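Local coordinates for NOL1/NOP2/sun family protein (Enterococcus faecium, PDB 3M4X) that probably methylates ribosomal RNA, as a RsmF-like member of the NOL1/NOP2/sun family with a methyltransferase domain and a C-terminal RNA-binding PUA-like domain, at residues 351-356 and 371-376. Numbering follows the deposited sequence.
Sequences HLWEVP and GLHLGD
H351 and D376 face each other as a non-hydrogen-bonded pair of antiparallel strands, their side chains side by side and pointing the same way. H351 ND1 donates almost straight (171°) to D376 OD1, which lies near the imidazole plane at the ring edge; at 2.5 Å between ND1 and OD1 the bond is shorter than usual, so its exact length is doubtful. L352 forms the next rung: its N bonds G375 O at 2.8 Å, and its O receives L374 N at 2.9 Å plus a weak bond from H373 ND1 at 3.4 Å. L352 CD2 meets L374 CD1 on the opposite face of the sheet from H351, where W330 of helix 324-336 touches both leucines. In W353, chi1 of -71° sets CG beside the backbone N. Its CE3 and CZ3 lie against H373 N, with G371 O at the ring edge; H373 CB sits above the six-membered ring in a CH-pi contact, 3.8 Å from its centroid. The two ring planes of W353 and H373 are 33° apart, and F348 meets the indole from the neighbouring strand. E354 and L372 close the ladder with a reciprocal pair of backbone bonds, E354 N to L372 O and L372 N to E354 O. The E354 chain runs out extended past L374, and its carboxylate is held by Y339 OH and the backbone N of T342 and G343. Between L352 and W353 the register slips by one residue, accommodating L374: a beta bulge between the two central strands of the four-stranded antiparallel meander in the RsmF first C-terminal domain.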
loop_
_atom_site.group_PDB
_atom_site.type_symbol
_atom_site.label_atom_id
_atom_site.label_comp_id
_atom_site.label_asym_id
_atom_site.label_seq_id
_atom_site.Cartn_x
_atom_site.Cartn_y
_atom_site.Cartn_z
ATOM N N HIS A 351 14.258 12.578 -15.588
ATOM C CA HIS A 351 13.249 12.558 -14.548
ATOM C C HIS A 351 13.839 13.171 -13.280
ATOM O O HIS A 351 14.858 12.694 -12.770
ATOM C CB HIS A 351 12.800 11.121 -14.257
ATOM C CG HIS A 351 12.229 10.400 -15.441
ATOM N ND1 HIS A 351 11.299 10.964 -16.286
ATOM C CD2 HIS A 351 12.439 9.142 -15.903
ATOM C CE1 HIS A 351 10.967 10.093 -17.222
ATOM N NE2 HIS A 351 11.647 8.978 -17.011
ATOM N N LEU A 352 13.199 14.221 -12.771
ATOM C CA LEU A 352 13.598 14.824 -11.503
ATOM C C LEU A 352 12.878 14.138 -10.337
ATOM O O LEU A 352 11.655 14.013 -10.339
ATOM C CB LEU A 352 13.289 16.320 -11.514
ATOM C CG LEU A 352 13.746 17.155 -10.322
ATOM C CD1 LEU A 352 15.262 17.073 -10.171
ATOM C CD2 LEU A 352 13.307 18.603 -10.506
ATOM N N TRP A 353 13.641 13.693 -9.346
ATOM C CA TRP A 353 13.080 12.977 -8.214
ATOM C C TRP A 353 13.464 13.670 -6.939
ATOM O O TRP A 353 14.552 14.226 -6.823
ATOM C CB TRP A 353 13.628 11.548 -8.150
ATOM C CG TRP A 353 13.122 10.660 -9.214
ATOM C CD1 TRP A 353 13.688 10.435 -10.435
ATOM C CD2 TRP A 353 11.950 9.849 -9.154
ATOM N NE1 TRP A 353 12.928 9.537 -11.146
ATOM C CE2 TRP A 353 11.849 9.168 -10.382
ATOM C CE3 TRP A 353 10.962 9.638 -8.190
ATOM C CZ2 TRP A 353 10.810 8.294 -10.664
ATOM C CZ3 TRP A 353 9.933 8.770 -8.473
ATOM C CH2 TRP A 353 9.862 8.111 -9.697
ATOM N N GLU A 354 12.580 13.611 -5.958
ATOM C CA GLU A 354 12.915 14.108 -4.640
ATOM C C GLU A 354 12.908 12.895 -3.745
ATOM O O GLU A 354 11.866 12.264 -3.563
ATOM C CB GLU A 354 11.890 15.138 -4.168
ATOM C CG GLU A 354 12.107 15.617 -2.742
ATOM C CD GLU A 354 11.078 16.635 -2.319
ATOM O OE1 GLU A 354 10.447 17.243 -3.209
ATOM O OE2 GLU A 354 10.892 16.824 -1.102
ATOM N N VAL A 355 14.077 12.570 -3.202
ATOM C CA VAL A 355 14.282 11.329 -2.472
ATOM C C VAL A 355 14.452 11.616 -0.989
ATOM O O VAL A 355 15.171 12.534 -0.613
ATOM C CB VAL A 355 15.543 10.601 -2.977
ATOM C CG1 VAL A 355 15.613 9.203 -2.391
ATOM C CG2 VAL A 355 15.535 10.535 -4.489
ATOM N N PRO A 356 13.787 10.826 -0.137
ATOM C CA PRO A 356 13.878 11.062 1.301
ATOM C C PRO A 356 15.313 10.951 1.772
ATOM O O PRO A 356 16.111 10.200 1.216
ATOM C CB PRO A 356 13.035 9.935 1.893
ATOM C CG PRO A 356 12.103 9.565 0.804
ATOM C CD PRO A 356 12.896 9.701 -0.447
ATOM N N GLY A 371 11.051 7.937 -4.482
ATOM C CA GLY A 371 10.530 9.112 -3.801
ATOM C C GLY A 371 9.454 9.831 -4.604
ATOM O O GLY A 371 8.580 9.203 -5.204
ATOM N N LEU A 372 9.507 11.156 -4.615
ATOM C CA LEU A 372 8.504 11.921 -5.336
ATOM C C LEU A 372 9.030 12.335 -6.696
ATOM O O LEU A 372 10.039 13.038 -6.805
ATOM C CB LEU A 372 8.049 13.150 -4.537
ATOM C CG LEU A 372 6.958 14.007 -5.213
ATOM C CD1 LEU A 372 5.641 13.225 -5.360
ATOM C CD2 LEU A 372 6.731 15.341 -4.475
ATOM N N HIS A 373 8.337 11.884 -7.734
ATOM C CA HIS A 373 8.626 12.300 -9.096
ATOM C C HIS A 373 8.109 13.728 -9.315
ATOM O O HIS A 373 6.900 13.958 -9.347
ATOM C CB HIS A 373 7.948 11.332 -10.067
ATOM C CG HIS A 373 8.140 11.684 -11.503
ATOM N ND1 HIS A 373 9.278 12.306 -11.972
ATOM C CD2 HIS A 373 7.343 11.498 -12.582
ATOM C CE1 HIS A 373 9.172 12.491 -13.274
ATOM N NE2 HIS A 373 8.005 12.008 -13.668
ATOM N N LEU A 374 9.023 14.685 -9.466
ATOM C CA LEU A 374 8.646 16.097 -9.545
ATOM C C LEU A 374 8.263 16.530 -10.961
ATOM O O LEU A 374 7.365 17.357 -11.144
ATOM C CB LEU A 374 9.774 16.985 -9.015
ATOM C CG LEU A 374 10.079 16.858 -7.518
ATOM C CD1 LEU A 374 11.327 17.627 -7.153
ATOM C CD2 LEU A 374 8.908 17.321 -6.668
ATOM N N GLY A 375 8.954 15.976 -11.953
ATOM C CA GLY A 375 8.676 16.280 -13.344
ATOM C C GLY A 375 9.804 15.848 -14.270
ATOM O O GLY A 375 10.762 15.198 -13.838
ATOM N N ASP A 376 9.681 16.212 -15.546
ATOM C CA ASP A 376 10.651 15.826 -16.564
ATOM C C ASP A 376 11.218 17.036 -17.280
ATOM O O ASP A 376 10.495 17.975 -17.623
ATOM C CB ASP A 376 10.021 14.901 -17.606
ATOM C CG ASP A 376 9.590 13.581 -17.020
ATOM O OD1 ASP A 376 10.193 13.177 -16.009
ATOM O OD2 ASP A 376 8.658 12.951 -17.561
#